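Local coordinates for DNA-dependent metalloprotease WSS1 homolog 2 (Schizosaccharomyces pombe, PDB 5JIG), which probably cleaves DNA-bound proteins as a zinc metalloprotease, helping to repair toxic DNA-protein crosslinks, at residues E25-D30 with I73-R78; T94-L99 with Q117-A122; H101-E106 with W112-Q117. All blocks are in the same frame, centred on the assembly; numbering follows the deposited sequence.

All three contacts lie in the WLM protease domain; contact 1 (25-30 with 73-78) closes before contact 2 (94-99 with 117-122) opens, and contact 3 (101-106 with 112-117) is nested inside contact 2. The centres of contacts 1 and 2 are about 13 Å apart, yet they touch: Ile73 CD1 lies 3.7 Å from Leu99 CD2, so strand 72-76 backs the metal-binding helix. Contacts 2 and 3, centres about 8 Å apart, both use helix 109-122, and each supplies one nickel ligand, His97 and His101, with His107 as the third protein ligand. In contact 1 the Leu75 side chain is about 10 Å from the nickel but about 4 Å from that of Glu98, the predicted active-site residue.

Contact 1: E25-D30 with I73-R78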
loop_
_atom_site.group_PDB
_atom_site.type_symbol
_atom_site.label_atom_id
_atom_site.label_comp_id
_atom_site.label_asym_id
_atom_site.label_seq_id
_atom_site.Cartn_x
_atom_site.Cartn_y
_atom_site.Cartn_z
ATOM N N GLU A 25 3.309 0.479 -9.257
ATOM C CA GLU A 25 2.469 1.335 -10.106
ATOM C C GLU A 25 1.020 0.841 -10.068
ATOM O O GLU A 25 0.093 1.640 -10.015
ATOM C CB GLU A 25 2.978 1.357 -11.522
ATOM C CG GLU A 25 4.302 2.064 -11.690
ATOM C CD GLU A 25 4.923 1.820 -13.088
ATOM O OE1 GLU A 25 5.841 2.564 -13.423
ATOM O OE2 GLU A 25 4.538 0.908 -13.771
ATOM N N ARG A 26 0.848 -0.471 -10.103
ATOM C CA ARG A 26 -0.489 -1.056 -10.057
ATOM C C ARG A 26 -1.186 -0.684 -8.755
ATOM O O ARG A 26 -2.386 -0.320 -8.767
ATOM C CB ARG A 26 -0.442 -2.567 -10.236
ATOM C CG ARG A 26 -1.799 -3.245 -10.166
ATOM C CD ARG A 26 -1.677 -4.711 -10.299
ATOM N NE ARG A 26 -2.920 -5.369 -10.235
ATOM C CZ ARG A 26 -3.036 -6.738 -10.246
ATOM N NH1 ARG A 26 -4.149 -7.310 -10.082
ATOM N NH2 ARG A 26 -1.969 -7.495 -10.254
ATOM N N LEU A 27 -0.499 -0.781 -7.640
ATOM C CA LEU A 27 -1.072 -0.400 -6.338
ATOM C C LEU A 27 -1.439 1.082 -6.304
ATOM O O LEU A 27 -2.510 1.453 -5.824
ATOM C CB LEU A 27 -0.101 -0.746 -5.224
ATOM C CG LEU A 27 0.070 -2.243 -4.971
ATOM C CD1 LEU A 27 1.362 -2.529 -4.232
ATOM C CD2 LEU A 27 -1.106 -2.850 -4.197
ATOM N N ARG A 28 -0.527 1.934 -6.774
ATOM C CA ARG A 28 -0.805 3.360 -6.776
ATOM C C ARG A 28 -2.057 3.671 -7.586
ATOM O O ARG A 28 -2.846 4.541 -7.223
ATOM C CB ARG A 28 0.405 4.097 -7.327
ATOM C CG ARG A 28 0.212 5.610 -7.428
ATOM C CD ARG A 28 1.331 6.259 -8.194
ATOM N NE ARG A 28 1.235 5.759 -9.604
ATOM C CZ ARG A 28 2.218 5.753 -10.486
ATOM N NH1 ARG A 28 1.999 5.143 -11.659
ATOM N NH2 ARG A 28 3.400 6.368 -10.262
ATOM N N ASP A 29 -2.186 2.994 -8.719
ATOM C CA ASP A 29 -3.214 3.278 -9.692
ATOM C C ASP A 29 -4.517 2.481 -9.450
ATOM O O ASP A 29 -5.510 2.670 -10.155
ATOM C CB ASP A 29 -2.672 3.097 -11.070
ATOM C CG ASP A 29 -1.477 4.078 -11.373
ATOM O OD1 ASP A 29 -1.392 5.110 -10.647
ATOM O OD2 ASP A 29 -0.716 3.755 -12.261
ATOM N N ASP A 30 -4.500 1.615 -8.467
ATOM C CA ASP A 30 -5.642 0.757 -8.135
ATOM C C ASP A 30 -6.809 1.647 -7.801
ATOM O O ASP A 30 -6.720 2.540 -6.969
ATOM C CB ASP A 30 -5.242 -0.128 -6.952
ATOM C CG ASP A 30 -6.318 -1.091 -6.528
ATOM O OD1 ASP A 30 -7.293 -0.637 -5.906
ATOM O OD2 ASP A 30 -6.170 -2.313 -6.792
ATOM N N ILE A 73 5.485 4.608 3.210
ATOM C CA ILE A 73 4.965 3.257 3.401
ATOM C C ILE A 73 5.854 2.295 2.605
ATOM O O ILE A 73 6.246 2.608 1.468
ATOM C CB ILE A 73 3.478 3.178 2.999
ATOM C CG1 ILE A 73 2.656 3.934 4.029
ATOM C CG2 ILE A 73 3.019 1.737 2.842
ATOM C CD1 ILE A 73 1.179 4.098 3.676
ATOM N N GLU A 74 6.160 1.159 3.218
ATOM C CA GLU A 74 6.921 0.105 2.566
ATOM C C GLU A 74 6.066 -1.164 2.508
ATOM O O GLU A 74 5.264 -1.437 3.414
ATOM C CB GLU A 74 8.222 -0.237 3.226
ATOM C CG GLU A 74 9.057 0.943 3.634
ATOM C CD GLU A 74 10.461 0.585 4.008
ATOM O OE1 GLU A 74 11.009 -0.386 3.442
ATOM O OE2 GLU A 74 11.018 1.305 4.879
ATOM N N LEU A 75 6.240 -1.938 1.432
ATOM C CA LEU A 75 5.496 -3.190 1.240
ATOM C C LEU A 75 6.465 -4.265 0.785
ATOM O O LEU A 75 7.224 -4.079 -0.166
ATOM C CB LEU A 75 4.454 -3.043 0.126
ATOM C CG LEU A 75 3.369 -2.004 0.372
ATOM C CD1 LEU A 75 2.584 -1.842 -0.899
ATOM C CD2 LEU A 75 2.461 -2.364 1.547
ATOM N N ARG A 76 6.401 -5.449 1.424
ATOM C CA ARG A 76 7.169 -6.579 0.948
ATOM C C ARG A 76 6.449 -7.138 -0.282
ATOM O O ARG A 76 5.277 -7.541 -0.187
ATOM C CB ARG A 76 7.354 -7.634 2.030
ATOM C CG ARG A 76 8.258 -8.759 1.594
ATOM C CD ARG A 76 8.101 -10.014 2.375
ATOM N NE ARG A 76 8.376 -9.775 3.769
ATOM C CZ ARG A 76 9.359 -10.269 4.482
ATOM N NH1 ARG A 76 9.479 -9.820 5.709
ATOM N NH2 ARG A 76 10.133 -11.268 4.001
ATOM N N LEU A 77 7.079 -7.052 -1.445
ATOM C CA LEU A 77 6.478 -7.529 -2.689
ATOM C C LEU A 77 6.904 -8.954 -2.994
ATOM O O LEU A 77 6.184 -9.650 -3.735
ATOM C CB LEU A 77 6.888 -6.628 -3.828
ATOM C CG LEU A 77 6.490 -5.166 -3.682
ATOM C CD1 LEU A 77 7.010 -4.402 -4.916
ATOM C CD2 LEU A 77 4.979 -4.980 -3.522
ATOM N N ARG A 78 8.090 -9.359 -2.517
ATOM C CA ARG A 78 8.753 -10.557 -2.975
ATOM C C ARG A 78 8.654 -11.669 -1.994
ATOM O O ARG A 78 8.548 -11.459 -0.769
ATOM C CB ARG A 78 10.240 -10.252 -3.254
ATOM C CG ARG A 78 10.457 -9.332 -4.436
ATOM C CD ARG A 78 11.916 -8.952 -4.585
ATOM N NE ARG A 78 12.161 -8.027 -5.650
ATOM C CZ ARG A 78 12.558 -8.349 -6.900
ATOM N NH1 ARG A 78 12.760 -7.418 -7.791
ATOM N NH2 ARG A 78 12.746 -9.643 -7.201
#
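Leu27 of helix 17-29 and Leu75 of strand 72-76 reach toward each other tip to tip, and the contact is tight at a single point, where their CD1 methyls stand 3.6 Å apart. In both residues CG is anti to the carbonyl carbon (chi1 -70° for Leu27, -62° for Leu75), which carries the branched end out into the gap between the backbones; the CA atoms of Leu27 and Leu75, the nearest pair across the segments, are 10.4 Å apart. Leu77 adds a looser touch, its CD2 being 4.4 Å from Leu27 CD1. No hydrogen bond joins the segments, and just 81 Å² is buried, all of it by these three leucines. The solvent side of the helix is polar instead: Arg28 grips Asp29 side-on, NE to OD1 at 2.9 Å and NH1 to OD2 at 3.1 Å, the latter nearly straight at 178° and in the guanidinium plane. Asp30, which follows, N-caps helix 31-40 and also forms a salt bridge with Lys92. In the fold, helix 17-29 here packs on one face of the mixed sheet; Leu27 also meets Tyr88 and Val91 of helix 88-100, Leu75 touches Leu47 of strand 44-50, and Leu77 turns back onto Ala20, Tyr23 and Leu24 of helix 17-29.

Contact 2: T94-L99 with Q117-A122; sequences TLIHEL and QLTKEA. With NI (nickel (II) ion), chain B.
Ile96 packs against Leu118, Thr119 and Ala122, joining the HExxH metal-binding helix of this zincin-type protease domain to helix 109-122. The first shell is almost wholly apolar. Ile96 CG2 lies 3.8 Å from Leu118 CB and 3.9 Å from Thr119 OG1, while CD1 at the other end of the side chain reaches Ala122 CB at 3.7 Å. The two branches divide the work: CG1 is anti to the carbonyl carbon (chi1 -62°) and its extended arm carries CD1 to Ala122, while CG2 stands anti to the backbone N. Ile96 and Leu118 slide past each other in opposite directions, whereas the Thr119 side chain crosses that of Ile96 at about a right angle. The polar end of Thr119 is engaged within its own helix, by a hydrogen bond from OG1 to Phe115 O.

Behind this shell the short helical segments run at 133° to each other, with axes 10.1 Å apart at closest approach and no hydrogen bond between them. Ile33 of helix 31-40 also touches Ile96, and Trp42 packs on both Leu99 and Leu118. The CB of His97 points away from segment 117-122, while its ring meets Phe111 and Phe115 earlier on the same helix; Glu98 is the predicted active-site residue. With chi1 at 175°, the His97 ring extends to the nickel ion, whose other ligands include His101, His107 and two waters, and the His97 NE2-nickel bond measures 2.1 Å.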
loop_
_atom_site.group_PDB
_atom_site.type_symbol
_atom_site.label_atom_id
_atom_site.label_comp_id
_atom_site.label_asym_id
_atom_site.label_seq_id
_atom_site.Cartn_x
_atom_site.Cartn_y
_atom_site.Cartn_z
ATOM N N THR A 94 -2.400 -5.591 2.757
ATOM C CA THR A 94 -1.320 -5.048 3.564
ATOM C C THR A 94 -1.183 -3.533 3.368
ATOM O O THR A 94 -1.015 -2.791 4.333
ATOM C CB THR A 94 -0.005 -5.765 3.311
ATOM O OG1 THR A 94 -0.144 -7.130 3.691
ATOM C CG2 THR A 94 1.169 -5.121 4.020
ATOM N N LEU A 95 -1.317 -3.060 2.149
ATOM C CA LEU A 95 -1.270 -1.606 1.907
ATOM C C LEU A 95 -2.388 -0.896 2.646
ATOM O O LEU A 95 -2.187 0.171 3.232
ATOM C CB LEU A 95 -1.285 -1.304 0.420
ATOM C CG LEU A 95 -1.277 0.192 0.052
ATOM C CD1 LEU A 95 -0.135 0.958 0.701
ATOM C CD2 LEU A 95 -1.249 0.338 -1.461
ATOM N N ILE A 96 -3.612 -1.461 2.624
ATOM C CA ILE A 96 -4.713 -0.854 3.374
ATOM C C ILE A 96 -4.417 -0.837 4.862
ATOM O O ILE A 96 -4.719 0.154 5.531
ATOM C CB ILE A 96 -6.053 -1.536 2.998
ATOM C CG1 ILE A 96 -6.338 -1.330 1.512
ATOM C CG2 ILE A 96 -7.152 -1.034 3.886
ATOM C CD1 ILE A 96 -7.557 -2.034 0.972
ATOM N N HIS A 97 -3.823 -1.910 5.388
ATOM C CA HIS A 97 -3.384 -1.935 6.764
ATOM C C HIS A 97 -2.422 -0.767 7.024
ATOM O O HIS A 97 -2.602 -0.003 8.000
ATOM C CB HIS A 97 -2.724 -3.299 7.045
ATOM C CG HIS A 97 -2.131 -3.409 8.400
ATOM N ND1 HIS A 97 -2.548 -4.356 9.313
ATOM C CD2 HIS A 97 -1.131 -2.744 9.026
ATOM C CE1 HIS A 97 -1.803 -4.237 10.401
ATOM N NE2 HIS A 97 -0.943 -3.257 10.283
ATOM N N GLU A 98 -1.399 -0.620 6.191
ATOM C CA GLU A 98 -0.457 0.466 6.405
ATOM C C GLU A 98 -1.124 1.839 6.304
ATOM O O GLU A 98 -0.805 2.725 7.118
ATOM C CB GLU A 98 0.755 0.387 5.497
ATOM C CG GLU A 98 1.506 -0.947 5.493
ATOM C CD GLU A 98 1.786 -1.572 6.751
ATOM O OE1 GLU A 98 1.822 -0.884 7.783
ATOM O OE2 GLU A 98 2.008 -2.818 6.698
ATOM N N LEU A 99 -2.017 2.036 5.379
ATOM C CA LEU A 99 -2.722 3.314 5.298
ATOM C C LEU A 99 -3.523 3.602 6.564
ATOM O O LEU A 99 -3.629 4.753 6.987
ATOM C CB LEU A 99 -3.629 3.340 4.080
ATOM C CG LEU A 99 -2.900 3.473 2.731
ATOM C CD1 LEU A 99 -3.866 3.202 1.605
ATOM C CD2 LEU A 99 -2.281 4.862 2.552
ATOM N N GLN A 117 -13.621 -0.718 7.093
ATOM C CA GLN A 117 -14.344 0.259 6.251
ATOM C C GLN A 117 -13.567 0.573 4.977
ATOM O O GLN A 117 -14.146 0.687 3.894
ATOM C CB GLN A 117 -14.548 1.520 7.082
ATOM C CG GLN A 117 -15.581 1.295 8.170
ATOM C CD GLN A 117 -15.551 2.376 9.225
ATOM O OE1 GLN A 117 -14.578 2.985 9.534
ATOM N NE2 GLN A 117 -16.569 2.399 9.980
ATOM N N LEU A 118 -12.265 0.741 5.134
ATOM C CA LEU A 118 -11.408 0.999 3.954
ATOM C C LEU A 118 -11.366 -0.186 3.012
ATOM O O LEU A 118 -11.397 -0.048 1.800
ATOM C CB LEU A 118 -9.992 1.366 4.401
ATOM C CG LEU A 118 -9.832 2.613 5.259
ATOM C CD1 LEU A 118 -8.371 2.674 5.742
ATOM C CD2 LEU A 118 -10.146 3.877 4.549
ATOM N N THR A 119 -11.327 -1.394 3.586
ATOM C CA THR A 119 -11.326 -2.625 2.795
ATOM C C THR A 119 -12.614 -2.701 1.941
ATOM O O THR A 119 -12.567 -3.026 0.783
ATOM C CB THR A 119 -11.190 -3.813 3.735
ATOM O OG1 THR A 119 -9.856 -3.833 4.253
ATOM C CG2 THR A 119 -11.431 -5.131 3.011
ATOM N N LYS A 120 -13.738 -2.431 2.615
ATOM C CA LYS A 120 -15.010 -2.479 1.873
ATOM C C LYS A 120 -15.030 -1.439 0.747
ATOM O O LYS A 120 -15.392 -1.744 -0.401
ATOM C CB LYS A 120 -16.146 -2.231 2.865
ATOM C CG LYS A 120 -17.530 -2.093 2.323
ATOM C CD LYS A 120 -18.627 -2.009 3.386
ATOM C CE LYS A 120 -20.011 -1.806 2.847
ATOM N NZ LYS A 120 -20.931 -1.726 3.990
ATOM N N GLU A 121 -14.590 -0.217 1.044
ATOM C CA GLU A 121 -14.547 0.794 0.011
ATOM C C GLU A 121 -13.679 0.381 -1.173
ATOM O O GLU A 121 -14.040 0.545 -2.309
ATOM C CB GLU A 121 -14.030 2.070 0.640
ATOM C CG GLU A 121 -14.094 3.275 -0.301
ATOM C CD GLU A 121 -15.411 4.003 -0.228
ATOM O OE1 GLU A 121 -15.685 4.599 0.819
ATOM O OE2 GLU A 121 -16.204 3.985 -1.233
ATOM N N ALA A 122 -12.509 -0.110 -0.859
ATOM C CA ALA A 122 -11.519 -0.427 -1.895
ATOM C C ALA A 122 -11.821 -1.679 -2.691
ATOM O O ALA A 122 -11.188 -1.897 -3.725
ATOM C CB ALA A 122 -10.148 -0.552 -1.244
HETATM NI NI NI B . 0.545 -2.657 11.590
HETATM O O HOH W 1 2.300 -2.211 12.721
HETATM O O HOH W 2 1.499 -4.593 11.332
#

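Contact 3: H101-E106 with W112-Q117; sequences HNVHGE and WELFRQ. With NI (nickel (II) ion), chain B.
Val103 and His104 meet Leu114 by apolar packing, and one methyl, Leu114 CD2, does all the touching. It lies 4.0 Å from His104 CD2, at the edge of the imidazole and near its plane, and 4.1 Å from Val103 CG2. The Leu114 side chain crosses that of Val103 at about a right angle. Its CG is anti to the backbone N (chi1 -175°), an extended setting that carries CD2 out to the loop. One face of the His104 ring is lined by Val103 itself, whose CG1 sits 3.4 Å above the plane and offset toward the rim.

Hydrogen bonding works inside the loop, with none across the contact. His101 ND1 donates to His104 O at 2.8 Å, with an N-H...O angle of 150°; the acceptor is met in the carbonyl plane, although it lies 17° out of the imidazole plane. This bond helps fix the rotation of the His101 ring and makes His104 a second-shell residue of the metal site.

Metal coordination uses the other ring nitrogen, His101 NE2 binding nickel at 2.1 Å. His97 and His107 complete the three-histidine site, which holds zinc in the catalytic form.

Segment 101-106 lies in the loop between helix 88-100 and helix 109-122, with Val103 and Leu114 both touching His40 of helix 31-40, while Phe115 packs against Ile96 and His97 of helix 88-100.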
loop_
_atom_site.group_PDB
_atom_site.type_symbol
_atom_site.label_atom_id
_atom_site.label_comp_id
_atom_site.label_asym_id
_atom_site.label_seq_id
_atom_site.Cartn_x
_atom_site.Cartn_y
_atom_site.Cartn_z
ATOM N N HIS A 101 -2.705 2.975 9.510
ATOM C CA HIS A 101 -1.736 3.521 10.430
ATOM C C HIS A 101 -1.447 5.018 10.195
ATOM O O HIS A 101 -0.777 5.643 11.023
ATOM C CB HIS A 101 -0.417 2.772 10.403
ATOM C CG HIS A 101 -0.442 1.419 11.077
ATOM N ND1 HIS A 101 -0.787 1.243 12.393
ATOM C CD2 HIS A 101 -0.001 0.220 10.638
ATOM C CE1 HIS A 101 -0.593 -0.033 12.696
ATOM N NE2 HIS A 101 -0.098 -0.688 11.672
ATOM N N ASN A 102 -1.972 5.626 9.141
ATOM C CA ASN A 102 -1.949 7.089 9.053
ATOM C C ASN A 102 -2.726 7.708 10.194
ATOM O O ASN A 102 -2.439 8.858 10.566
ATOM C CB ASN A 102 -2.492 7.581 7.746
ATOM C CG ASN A 102 -1.582 7.316 6.557
ATOM O OD1 ASN A 102 -0.433 6.916 6.707
ATOM N ND2 ASN A 102 -2.075 7.560 5.355
ATOM N N VAL A 103 -3.736 6.990 10.730
ATOM C CA VAL A 103 -4.641 7.485 11.754
ATOM C C VAL A 103 -4.404 6.785 13.054
ATOM O O VAL A 103 -4.389 7.432 14.110
ATOM C CB VAL A 103 -6.127 7.301 11.274
ATOM C CG1 VAL A 103 -7.152 7.800 12.298
ATOM C CG2 VAL A 103 -6.337 7.980 9.934
ATOM N N HIS A 104 -4.271 5.463 13.062
ATOM C CA HIS A 104 -4.242 4.691 14.317
ATOM C C HIS A 104 -2.878 3.990 14.454
ATOM O O HIS A 104 -2.523 3.168 13.565
ATOM C CB HIS A 104 -5.368 3.667 14.297
ATOM C CG HIS A 104 -6.727 4.307 14.239
ATOM N ND1 HIS A 104 -7.226 5.095 15.281
ATOM C CD2 HIS A 104 -7.649 4.348 13.241
ATOM C CE1 HIS A 104 -8.387 5.559 14.888
ATOM N NE2 HIS A 104 -8.683 5.120 13.670
ATOM N N GLY A 105 -2.158 4.227 15.522
ATOM C CA GLY A 105 -0.858 3.635 15.703
ATOM C C GLY A 105 -0.836 2.184 16.109
ATOM O O GLY A 105 0.004 1.389 15.586
ATOM N N GLU A 106 -1.784 1.834 16.960
ATOM C CA GLU A 106 -1.922 0.509 17.506
ATOM C C GLU A 106 -3.044 -0.252 16.738
ATOM O O GLU A 106 -3.967 0.341 16.241
ATOM C CB GLU A 106 -2.347 0.559 18.993
ATOM C CG GLU A 106 -1.241 1.130 19.864
ATOM C CD GLU A 106 0.104 0.419 19.690
ATOM O OE1 GLU A 106 0.136 -0.797 19.828
ATOM O OE2 GLU A 106 1.133 1.056 19.356
ATOM N N TRP A 112 -9.019 -1.514 13.614
ATOM C CA TRP A 112 -9.645 -2.534 12.799
ATOM C C TRP A 112 -10.993 -2.085 12.238
ATOM O O TRP A 112 -11.371 -2.507 11.138
ATOM C CB TRP A 112 -9.722 -3.855 13.552
ATOM C CG TRP A 112 -8.388 -4.483 13.757
ATOM C CD1 TRP A 112 -7.735 -4.672 14.944
ATOM C CD2 TRP A 112 -7.513 -4.974 12.740
ATOM N NE1 TRP A 112 -6.517 -5.230 14.738
ATOM C CE2 TRP A 112 -6.354 -5.448 13.398
ATOM C CE3 TRP A 112 -7.586 -5.102 11.342
ATOM C CZ2 TRP A 112 -5.299 -6.020 12.693
ATOM C CZ3 TRP A 112 -6.526 -5.666 10.666
ATOM C CH2 TRP A 112 -5.413 -6.101 11.327
ATOM N N GLU A 113 -11.723 -1.205 12.941
ATOM C CA GLU A 113 -12.932 -0.664 12.394
ATOM C C GLU A 113 -12.643 0.112 11.073
ATOM O O GLU A 113 -13.302 -0.101 10.050
ATOM C CB GLU A 113 -13.608 0.234 13.440
ATOM C CG GLU A 113 -14.845 0.921 12.956
ATOM C CD GLU A 113 -15.428 1.895 13.987
ATOM O OE1 GLU A 113 -16.561 1.768 14.314
ATOM O OE2 GLU A 113 -14.680 2.731 14.565
ATOM N N LEU A 114 -11.669 1.004 11.137
ATOM C CA LEU A 114 -11.314 1.753 9.954
ATOM C C LEU A 114 -10.755 0.829 8.862
ATOM O O LEU A 114 -11.126 0.965 7.719
ATOM C CB LEU A 114 -10.301 2.837 10.291
ATOM C CG LEU A 114 -9.971 3.751 9.083
ATOM C CD1 LEU A 114 -11.130 4.418 8.453
ATOM C CD2 LEU A 114 -8.884 4.754 9.485
ATOM N N PHE A 115 -9.919 -0.143 9.227
ATOM C CA PHE A 115 -9.419 -1.095 8.255
ATOM C C PHE A 115 -10.552 -1.785 7.518
ATOM O O PHE A 115 -10.521 -1.946 6.312
ATOM C CB PHE A 115 -8.518 -2.113 8.952
ATOM C CG PHE A 115 -8.053 -3.201 8.024
ATOM C CD1 PHE A 115 -6.965 -3.036 7.201
ATOM C CD2 PHE A 115 -8.698 -4.435 7.972
ATOM C CE1 PHE A 115 -6.541 -4.031 6.350
ATOM C CE2 PHE A 115 -8.273 -5.431 7.126
ATOM C CZ PHE A 115 -7.181 -5.231 6.321
ATOM N N ARG A 116 -11.586 -2.249 8.257
ATOM C CA ARG A 116 -12.693 -2.913 7.586
ATOM C C ARG A 116 -13.455 -1.961 6.637
ATOM O O ARG A 116 -13.877 -2.336 5.551
ATOM C CB ARG A 116 -13.666 -3.502 8.619
ATOM C CG ARG A 116 -13.164 -4.753 9.338
ATOM C CD ARG A 116 -14.273 -5.410 10.125
ATOM N NE ARG A 116 -14.818 -4.540 11.158
ATOM C CZ ARG A 116 -14.333 -4.392 12.367
ATOM N NH1 ARG A 116 -14.837 -3.435 13.148
ATOM N NH2 ARG A 116 -13.367 -5.121 12.815
ATOM N N GLN A 117 -13.621 -0.718 7.093
ATOM C CA GLN A 117 -14.344 0.259 6.251
ATOM C C GLN A 117 -13.567 0.573 4.977
ATOM O O GLN A 117 -14.146 0.687 3.894
ATOM C CB GLN A 117 -14.548 1.520 7.082
ATOM C CG GLN A 117 -15.581 1.295 8.170
ATOM C CD GLN A 117 -15.551 2.376 9.225
ATOM O OE1 GLN A 117 -14.578 2.985 9.534
ATOM N NE2 GLN A 117 -16.569 2.399 9.980
HETATM NI NI NI B . 0.545 -2.657 11.590
HETATM O O HOH W 1 2.300 -2.211 12.721
HETATM O O HOH W 2 1.499 -4.593 11.332
#